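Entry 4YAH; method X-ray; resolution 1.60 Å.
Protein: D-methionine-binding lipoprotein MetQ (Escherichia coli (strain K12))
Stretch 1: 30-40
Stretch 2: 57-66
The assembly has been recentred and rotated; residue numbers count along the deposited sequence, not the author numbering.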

# COMPACT_ATOMS: atom_id res chain seq x y z
N PRO A 30 17.53 23.73 8.68
CA PRO A 30 16.14 24.15 8.48
C PRO A 30 15.64 24.03 7.04
O PRO A 30 14.46 24.31 6.78
CB PRO A 30 16.17 25.62 8.92
CG PRO A 30 17.56 26.06 8.77
CD PRO A 30 18.42 24.86 9.01
N ASN A 31 16.51 23.62 6.13
CA ASN A 31 16.10 23.45 4.75
C ASN A 31 16.16 21.99 4.33
O ASN A 31 16.20 21.70 3.14
CB ASN A 31 16.95 24.28 3.81
CG ASN A 31 16.37 24.35 2.43
OD1 ASN A 31 15.17 24.60 2.27
ND2 ASN A 31 17.19 24.08 1.43
N HIS A 32 16.15 21.11 5.31
CA HIS A 32 16.30 19.67 5.09
C HIS A 32 15.15 18.91 5.72
O HIS A 32 14.74 19.21 6.83
CB HIS A 32 17.62 19.20 5.70
CG HIS A 32 17.93 17.76 5.46
ND1 HIS A 32 18.53 17.31 4.30
CD2 HIS A 32 17.75 16.67 6.23
CE1 HIS A 32 18.70 16.00 4.37
NE2 HIS A 32 18.23 15.59 5.53
N ILE A 33 14.60 17.92 4.99
CA ILE A 33 13.58 17.05 5.55
C ILE A 33 13.85 15.61 5.13
O ILE A 33 14.23 15.36 4.00
CB ILE A 33 12.15 17.50 5.10
CG1 ILE A 33 11.07 16.65 5.76
CG2 ILE A 33 12.01 17.46 3.59
CD1 ILE A 33 9.65 17.14 5.47
N LYS A 34 13.70 14.68 6.07
CA LYS A 34 13.85 13.25 5.78
C LYS A 34 12.47 12.62 5.63
O LYS A 34 11.63 12.75 6.53
CB LYS A 34 14.64 12.55 6.88
CG LYS A 34 16.11 12.97 7.02
CD LYS A 34 16.83 12.06 7.98
CE LYS A 34 18.30 12.42 8.10
NZ LYS A 34 19.05 11.46 8.94
N VAL A 35 12.24 11.93 4.51
CA VAL A 35 10.95 11.29 4.25
C VAL A 35 11.13 9.80 4.00
O VAL A 35 11.91 9.42 3.13
CB VAL A 35 10.23 11.90 3.05
CG1 VAL A 35 8.83 11.31 2.91
CG2 VAL A 35 10.13 13.42 3.19
N GLY A 36 10.43 8.98 4.78
CA GLY A 36 10.48 7.54 4.61
C GLY A 36 9.56 7.04 3.52
O GLY A 36 8.38 7.40 3.49
N VAL A 37 10.10 6.21 2.63
CA VAL A 37 9.38 5.65 1.49
C VAL A 37 9.78 4.20 1.31
O VAL A 37 10.77 3.74 1.90
CB VAL A 37 9.66 6.44 0.18
CG1 VAL A 37 9.29 7.90 0.37
CG2 VAL A 37 11.12 6.34 -0.23
N ILE A 38 9.01 3.46 0.51
CA ILE A 38 9.30 2.04 0.29
C ILE A 38 10.08 1.84 -1.02
O ILE A 38 9.75 2.46 -2.04
CB ILE A 38 8.02 1.19 0.23
CG1 ILE A 38 7.07 1.54 1.36
CG2 ILE A 38 8.39 -0.30 0.26
CD1 ILE A 38 7.63 1.31 2.74
N VAL A 39 11.09 0.97 -0.99
CA VAL A 39 11.89 0.71 -2.17
C VAL A 39 11.03 0.15 -3.29
O VAL A 39 10.02 -0.49 -3.05
CB VAL A 39 13.05 -0.27 -1.90
CG1 VAL A 39 13.96 0.29 -0.89
CG2 VAL A 39 12.53 -1.59 -1.40
N GLY A 40 11.45 0.42 -4.52
CA GLY A 40 10.72 -0.02 -5.69
C GLY A 40 10.09 1.18 -6.36
O GLY A 40 10.61 2.29 -6.27
N TYR A 57 11.21 24.87 -4.68
CA TYR A 57 11.52 25.53 -3.40
C TYR A 57 12.98 25.55 -3.01
O TYR A 57 13.35 26.20 -2.03
CB TYR A 57 10.76 24.87 -2.26
CG TYR A 57 9.30 24.75 -2.52
CD1 TYR A 57 8.48 25.87 -2.51
CD2 TYR A 57 8.72 23.52 -2.76
CE1 TYR A 57 7.13 25.77 -2.75
CE2 TYR A 57 7.38 23.41 -3.01
CZ TYR A 57 6.59 24.53 -3.00
OH TYR A 57 5.24 24.41 -3.24
N GLY A 58 13.82 24.81 -3.73
CA GLY A 58 15.18 24.61 -3.29
C GLY A 58 15.22 23.87 -1.97
O GLY A 58 16.19 23.99 -1.22
N LEU A 59 14.17 23.09 -1.69
CA LEU A 59 14.10 22.29 -0.47
C LEU A 59 14.94 21.03 -0.63
O LEU A 59 14.87 20.37 -1.66
CB LEU A 59 12.65 21.91 -0.15
CG LEU A 59 12.43 21.01 1.06
CD1 LEU A 59 12.78 21.76 2.34
CD2 LEU A 59 10.99 20.52 1.09
N ASP A 60 15.72 20.69 0.40
CA ASP A 60 16.56 19.50 0.37
C ASP A 60 15.82 18.33 1.01
O ASP A 60 15.81 18.18 2.23
CB ASP A 60 17.88 19.77 1.08
CG ASP A 60 18.85 18.60 1.00
OD1 ASP A 60 18.62 17.68 0.18
OD2 ASP A 60 19.85 18.61 1.76
N VAL A 61 15.17 17.52 0.17
CA VAL A 61 14.50 16.31 0.63
C VAL A 61 15.43 15.09 0.56
O VAL A 61 15.99 14.79 -0.49
CB VAL A 61 13.25 16.04 -0.20
CG1 VAL A 61 12.58 14.73 0.23
CG2 VAL A 61 12.27 17.21 -0.09
N GLU A 62 15.57 14.41 1.69
CA GLU A 62 16.31 13.16 1.77
C GLU A 62 15.32 12.01 1.87
O GLU A 62 14.51 11.98 2.79
CB GLU A 62 17.24 13.16 2.98
CG GLU A 62 18.05 11.89 3.08
CD GLU A 62 18.97 11.88 4.28
OE1 GLU A 62 19.18 12.96 4.88
OE2 GLU A 62 19.50 10.80 4.62
N LEU A 63 15.40 11.06 0.93
CA LEU A 63 14.57 9.87 1.01
C LEU A 63 15.27 8.81 1.84
O LEU A 63 16.45 8.51 1.63
CB LEU A 63 14.26 9.35 -0.39
CG LEU A 63 13.56 10.36 -1.30
CD1 LEU A 63 13.36 9.77 -2.69
CD2 LEU A 63 12.21 10.83 -0.71
N VAL A 64 14.57 8.30 2.85
CA VAL A 64 15.04 7.19 3.64
C VAL A 64 14.21 6.00 3.23
O VAL A 64 12.99 6.05 3.34
CB VAL A 64 14.88 7.46 5.14
CG1 VAL A 64 15.39 6.30 5.97
CG2 VAL A 64 15.63 8.74 5.53
N THR A 65 14.86 4.93 2.76
CA THR A 65 14.12 3.83 2.17
C THR A 65 13.94 2.68 3.14
O THR A 65 14.81 2.39 3.97
CB THR A 65 14.79 3.30 0.89
OG1 THR A 65 16.10 2.80 1.19
CG2 THR A 65 14.88 4.39 -0.16
N PHE A 66 12.79 2.02 3.00
CA PHE A 66 12.38 0.89 3.81
C PHE A 66 11.84 -0.18 2.87
O PHE A 66 11.51 0.12 1.73
CB PHE A 66 11.28 1.29 4.82
CG PHE A 66 11.72 2.31 5.82
CD1 PHE A 66 12.20 1.92 7.06
CD2 PHE A 66 11.65 3.66 5.53
CE1 PHE A 66 12.62 2.87 7.99
CE2 PHE A 66 12.07 4.61 6.45
CZ PHE A 66 12.55 4.21 7.67
O HOH W 1 13.02 25.47 0.64
O HOH W 2 19.87 9.98 7.17

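Two parallel strands, 32-38 and 60-66, lie side by side in exact register, and the backbone ladder sets the rules for everything else. Ile33, Val35 and Val37 each use both backbone groups, the N donating to one residue of the second strand and the O accepting from the residue two places on: Ile33 N donates to Asp60 O (3.0 Å) and Glu62 N to Ile33 O (2.8 Å), and the pattern repeats through Val35 and Val37. It runs on past the first strand, where Val39 N reaches Phe66 O (2.9 Å).

The two faces are composed differently. On one, Ile33, Val35 and Val37 meet Val61, Leu63 and Thr65, and branched side chains mesh across the strand gap. Ile33, extended with chi1 and chi2 both t, brings its CG2 to 3.7 Å from Val61 CG2. Val35 CG2 lies 4.1 Å from Val61 CG1. Leu63 (m, t) places CD2 4.4 Å from Val35 CB and 4.3 Å from Val37 CG1, so a single methyl touches two neighbours. Beta-branched residues suit this extended backbone, and Ile33, Val35, Val37 and Val61 are buried.

The other face begins polar. His32 takes chi1 t with chi2 at 85°, an orientation that turns the ring edge to two carboxylates: ND1 donates to Asp60 OD2 (3.1 Å), while NE2 makes a weak bond, bent to 126°, with Glu62 OE1 (2.9 Å). Both ring nitrogens thus face carboxylate oxygens, which suits histidine to this place. Asp60 and Glu62 both use chi1 t; Glu62, with chi2 also t, extends far enough to meet NE2. Lys34, m and then t throughout, keeps its NZ 4.3 Å from Glu62 OE1, beyond a salt bridge; a water accepts from Lys34 NZ (2.4 Å) and donates to Glu62 OE2 (2.7 Å), linking the charges.

Further along, this face turns apolar. Phe66, chi1 m and chi2 -94°, lays its ring edge beside Gly36, with CE2 3.8 Å from Gly36 CA. An ideal CB on Gly36 would sit only 3.0 Å from Phe66 CE2, so the absent side chain makes room for the ring. Ile38 (m, m) sets CD1 4.2 Å from Phe66 CB.

At the start, Asn31 accepts through O from Asp60 N (3.0 Å). Its t rotamer carries the amide across, where ND2 donates almost linearly to Gly58 O (2.8 Å), and a water lies 2.8 Å from Asn31 OD1 and 2.8 Å from Tyr57 O, bridging the two stretches. Gly58, just after a helix, has positive phi, which favours glycine. Leu59 (t, p) tucks CD2 4.1 Å from Ile33 CG2, extending the apolar packing.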